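Local coordinates for protein ethylbenzene dehydrogenase beta-subunit (Aromatoleum aromaticum, PDB 2IVF) that is the iron-sulfur subunit of a three-chain dehydrogenase, a ferredoxin-like protein that holds several iron-sulfur clusters and probably carries electrons between them, at residues 246-256 against 327-335. Residues are numbered along the deposited sequence; the frame is centred on the assembly and turned at random.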
loop_
_atom_site.group_PDB
_atom_site.type_symbol
_atom_site.label_atom_id
_atom_site.label_comp_id
_atom_site.label_asym_id
_atom_site.label_seq_id
_atom_site.Cartn_x
_atom_site.Cartn_y
_atom_site.Cartn_z
ATOM N N HIS B 246 -8.293 -28.226 -1.975
ATOM C CA HIS B 246 -8.961 -27.230 -1.157
ATOM C C HIS B 246 -10.294 -26.789 -1.705
ATOM O O HIS B 246 -11.271 -26.682 -0.959
ATOM C CB HIS B 246 -8.084 -25.991 -0.934
ATOM C CG HIS B 246 -6.959 -26.246 0.001
ATOM N ND1 HIS B 246 -6.424 -27.502 0.146
ATOM C CD2 HIS B 246 -6.262 -25.431 0.830
ATOM C CE1 HIS B 246 -5.470 -27.465 1.062
ATOM N NE2 HIS B 246 -5.352 -26.226 1.492
ATOM N N VAL B 247 -10.364 -26.520 -3.003
ATOM C CA VAL B 247 -11.615 -25.984 -3.528
ATOM C C VAL B 247 -12.744 -27.015 -3.372
ATOM O O VAL B 247 -13.833 -26.680 -2.968
ATOM C CB VAL B 247 -11.486 -25.421 -4.979
ATOM C CG1 VAL B 247 -10.556 -24.210 -4.994
ATOM C CG2 VAL B 247 -11.013 -26.472 -5.961
ATOM N N HIS B 248 -12.493 -28.263 -3.687
ATOM C CA HIS B 248 -13.524 -29.258 -3.504
ATOM C C HIS B 248 -13.952 -29.367 -2.052
ATOM O O HIS B 248 -15.155 -29.417 -1.750
ATOM C CB HIS B 248 -13.060 -30.626 -3.947
ATOM C CG HIS B 248 -14.125 -31.636 -3.788
ATOM N ND1 HIS B 248 -15.060 -31.871 -4.765
ATOM C CD2 HIS B 248 -14.441 -32.439 -2.748
ATOM C CE1 HIS B 248 -15.892 -32.811 -4.344
ATOM N NE2 HIS B 248 -15.543 -33.160 -3.119
ATOM N N LYS B 249 -12.972 -29.339 -1.142
ATOM C CA LYS B 249 -13.240 -29.498 0.302
ATOM C C LYS B 249 -14.034 -28.347 0.911
ATOM O O LYS B 249 -14.892 -28.551 1.769
ATOM C CB LYS B 249 -11.932 -29.710 1.052
ATOM C CG LYS B 249 -11.359 -31.088 0.805
ATOM C CD LYS B 249 -9.962 -31.223 1.398
ATOM C CE LYS B 249 -9.283 -32.553 0.973
ATOM N NZ LYS B 249 -7.881 -32.504 1.380
ATOM N N LEU B 250 -13.786 -27.152 0.437
ATOM C CA LEU B 250 -14.493 -25.954 0.924
ATOM C C LEU B 250 -15.852 -25.732 0.303
ATOM O O LEU B 250 -16.786 -25.316 1.021
ATOM C CB LEU B 250 -13.615 -24.731 0.718
ATOM C CG LEU B 250 -12.285 -24.738 1.489
ATOM C CD1 LEU B 250 -11.449 -23.572 1.092
ATOM C CD2 LEU B 250 -12.414 -24.809 3.059
ATOM N N VAL B 251 -15.997 -26.072 -0.989
ATOM C CA VAL B 251 -17.260 -25.816 -1.744
ATOM C C VAL B 251 -18.211 -26.981 -1.569
ATOM O O VAL B 251 -19.408 -26.791 -1.282
ATOM C CB VAL B 251 -16.982 -25.572 -3.263
ATOM C CG1 VAL B 251 -18.288 -25.428 -4.125
ATOM C CG2 VAL B 251 -16.101 -24.353 -3.493
ATOM N N LYS B 252 -17.669 -28.194 -1.709
ATOM C CA LYS B 252 -18.498 -29.384 -1.771
ATOM C C LYS B 252 -18.607 -30.152 -0.473
ATOM O O LYS B 252 -19.656 -30.704 -0.193
ATOM C CB LYS B 252 -18.006 -30.341 -2.860
ATOM C CG LYS B 252 -17.986 -29.784 -4.268
ATOM C CD LYS B 252 -19.327 -29.264 -4.734
ATOM C CE LYS B 252 -20.310 -30.357 -4.918
ATOM N NZ LYS B 252 -21.488 -29.788 -5.652
ATOM N N LYS B 253 -17.535 -30.243 0.304
ATOM C CA LYS B 253 -17.524 -31.079 1.508
ATOM C C LYS B 253 -18.004 -30.258 2.721
ATOM O O LYS B 253 -19.056 -30.532 3.288
ATOM C CB LYS B 253 -16.125 -31.665 1.727
ATOM C CG LYS B 253 -15.888 -32.548 3.011
ATOM C CD LYS B 253 -14.375 -32.951 3.071
ATOM C CE LYS B 253 -14.007 -33.774 4.264
ATOM N NZ LYS B 253 -12.523 -34.035 4.317
ATOM N N TRP B 254 -17.243 -29.249 3.091
ATOM C CA TRP B 254 -17.609 -28.368 4.190
ATOM C C TRP B 254 -18.712 -27.405 3.805
ATOM O O TRP B 254 -19.424 -26.892 4.677
ATOM C CB TRP B 254 -16.379 -27.583 4.662
ATOM C CG TRP B 254 -15.503 -28.432 5.459
ATOM C CD1 TRP B 254 -14.451 -29.163 5.008
ATOM C CD2 TRP B 254 -15.602 -28.693 6.872
ATOM N NE1 TRP B 254 -13.897 -29.869 6.042
ATOM C CE2 TRP B 254 -14.589 -29.598 7.198
ATOM C CE3 TRP B 254 -16.466 -28.255 7.886
ATOM C CZ2 TRP B 254 -14.387 -30.072 8.518
ATOM C CZ3 TRP B 254 -16.253 -28.701 9.191
ATOM C CH2 TRP B 254 -15.240 -29.617 9.495
ATOM N N LYS B 255 -18.785 -27.095 2.518
ATOM C CA LYS B 255 -19.768 -26.174 1.936
ATOM C C LYS B 255 -19.740 -24.815 2.628
ATOM O O LYS B 255 -20.775 -24.278 2.985
ATOM C CB LYS B 255 -21.178 -26.762 1.983
ATOM C CG LYS B 255 -21.242 -28.213 1.531
ATOM C CD LYS B 255 -22.656 -28.769 1.391
ATOM C CE LYS B 255 -22.630 -30.244 0.897
ATOM N NZ LYS B 255 -22.109 -31.347 1.866
ATOM N N VAL B 256 -18.553 -24.263 2.789
ATOM C CA VAL B 256 -18.388 -22.950 3.466
ATOM C C VAL B 256 -18.052 -21.851 2.480
ATOM O O VAL B 256 -17.943 -20.695 2.848
ATOM C CB VAL B 256 -17.280 -23.002 4.564
ATOM C CG1 VAL B 256 -17.778 -23.839 5.748
ATOM C CG2 VAL B 256 -15.969 -23.532 3.986
ATOM N N GLU B 327 -10.157 -29.905 10.368
ATOM C CA GLU B 327 -9.770 -29.894 8.953
ATOM C C GLU B 327 -10.085 -28.587 8.300
ATOM O O GLU B 327 -9.322 -28.100 7.443
ATOM C CB GLU B 327 -10.450 -31.014 8.183
ATOM C CG GLU B 327 -10.127 -30.975 6.699
ATOM C CD GLU B 327 -10.926 -31.968 5.868
ATOM O OE1 GLU B 327 -12.120 -32.150 6.128
ATOM O OE2 GLU B 327 -10.326 -32.556 4.936
ATOM N N LEU B 328 -11.197 -27.972 8.708
ATOM C CA LEU B 328 -11.649 -26.776 8.052
ATOM C C LEU B 328 -10.680 -25.675 8.324
ATOM O O LEU B 328 -10.261 -24.977 7.411
ATOM C CB LEU B 328 -13.051 -26.333 8.505
ATOM C CG LEU B 328 -13.513 -25.023 7.850
ATOM C CD1 LEU B 328 -13.569 -25.111 6.286
ATOM C CD2 LEU B 328 -14.848 -24.601 8.394
ATOM N N MET B 329 -10.314 -25.499 9.583
ATOM C CA MET B 329 -9.339 -24.490 9.906
ATOM C C MET B 329 -7.985 -24.781 9.277
ATOM O O MET B 329 -7.312 -23.868 8.896
ATOM C CB MET B 329 -9.257 -24.260 11.393
ATOM C CG MET B 329 -10.607 -23.763 11.933
ATOM S SD MET B 329 -10.916 -22.040 11.463
ATOM C CE MET B 329 -12.590 -22.099 10.794
ATOM N N ASP B 330 -7.619 -26.044 9.165
ATOM C CA ASP B 330 -6.359 -26.407 8.526
ATOM C C ASP B 330 -6.367 -25.948 7.070
ATOM O O ASP B 330 -5.381 -25.395 6.560
ATOM C CB ASP B 330 -6.181 -27.920 8.562
ATOM C CG ASP B 330 -5.793 -28.469 9.934
ATOM O OD1 ASP B 330 -5.350 -27.739 10.826
ATOM O OD2 ASP B 330 -5.876 -29.705 10.102
ATOM N N LEU B 331 -7.504 -26.172 6.402
ATOM C CA LEU B 331 -7.716 -25.798 5.001
ATOM C C LEU B 331 -7.691 -24.295 4.832
ATOM O O LEU B 331 -7.109 -23.782 3.882
ATOM C CB LEU B 331 -9.039 -26.352 4.480
ATOM C CG LEU B 331 -9.117 -27.855 4.327
ATOM C CD1 LEU B 331 -10.552 -28.266 4.006
ATOM C CD2 LEU B 331 -8.130 -28.303 3.244
ATOM N N LEU B 332 -8.321 -23.571 5.760
ATOM C CA LEU B 332 -8.478 -22.181 5.569
ATOM C C LEU B 332 -7.180 -21.455 5.938
ATOM O O LEU B 332 -6.896 -20.417 5.404
ATOM C CB LEU B 332 -9.649 -21.627 6.388
ATOM C CG LEU B 332 -11.049 -22.037 5.971
ATOM C CD1 LEU B 332 -12.084 -21.466 6.999
ATOM C CD2 LEU B 332 -11.425 -21.655 4.512
ATOM N N ILE B 333 -6.410 -22.018 6.853
ATOM C CA ILE B 333 -5.124 -21.473 7.213
ATOM C C ILE B 333 -4.117 -21.814 6.115
ATOM O O ILE B 333 -3.375 -20.935 5.699
ATOM C CB ILE B 333 -4.644 -22.059 8.561
ATOM C CG1 ILE B 333 -5.449 -21.432 9.688
ATOM C CG2 ILE B 333 -3.117 -21.924 8.753
ATOM C CD1 ILE B 333 -5.381 -22.134 10.978
ATOM N N SER B 334 -4.060 -23.087 5.746
ATOM C CA SER B 334 -3.093 -23.641 4.762
ATOM C C SER B 334 -1.661 -23.343 5.073
ATOM O O SER B 334 -1.061 -22.451 4.491
ATOM C CB SER B 334 -3.373 -23.172 3.340
ATOM O OG SER B 334 -4.669 -23.560 3.011
ATOM N N LYS B 335 -1.106 -24.097 5.981
ATOM C CA LYS B 335 0.227 -23.802 6.461
ATOM C C LYS B 335 1.287 -23.866 5.356
ATOM O O LYS B 335 2.255 -23.078 5.376
ATOM C CB LYS B 335 0.543 -24.650 7.683
ATOM C CG LYS B 335 0.652 -26.032 7.468
ATOM C CD LYS B 335 0.884 -26.771 8.797
ATOM C CE LYS B 335 1.314 -28.180 8.448
ATOM N NZ LYS B 335 1.699 -29.123 9.551
HETATM O O HOH W 1 -7.854 -32.145 4.044
#
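Helix 246-253 of the iron-sulfur subunit and the turn that follows it pack on helix 327-333 through a leucine-lined interface, in which L328 and L331 meet L250 and H246 of the helix and W254 and V256 of the turn. The helices cross steeply, their N-to-C directions 131° apart and their axes 10.6 Å from each other at closest approach. A flat indole suits the place opposite L328: CB of L328 lies over the centre of the six-membered ring of W254 in a CH-pi contact, while the branched end of L328 turns to V256 and L250, CD1 touching CG2 of V256 and, tightly, CD2 of L250 at 3.4 Å. CD2 of L250 also meets CD2 of L332. The two methyls of L331 divide the work, CD1 resting on CB of K249 at 3.6 Å and CD2 over one face of the H246 imidazole. At the edge of that imidazole, NE2 makes a weak, bent hydrogen bond to OG of S334, just past the second helix.

Charge gathers at the start of helix 327-333. E327 stretches away from its own backbone, chi1 177° and the chain extended, to reach the equally extended K253, whose NZ sits 2.6 Å from OE1 and 2.7 Å from OE2, on the syn side of both oxygens. OE1 takes a second bond from NE1 of W254 (2.9 Å, 157° at the hydrogen), which comes from above the carboxylate plane; together the two donors should restrict the turning of the carboxylate. A water joins OE2 to NZ of K249.

V247 and V251 touch strand 19-24, while V256 and L332 also reach helix 306-321. The arrangement is an obliquely crossed helix pair, with leucines between the axes and a lysine-glutamate salt bridge beside them, here joining the last helix of the chain to the helix following strand 235-239.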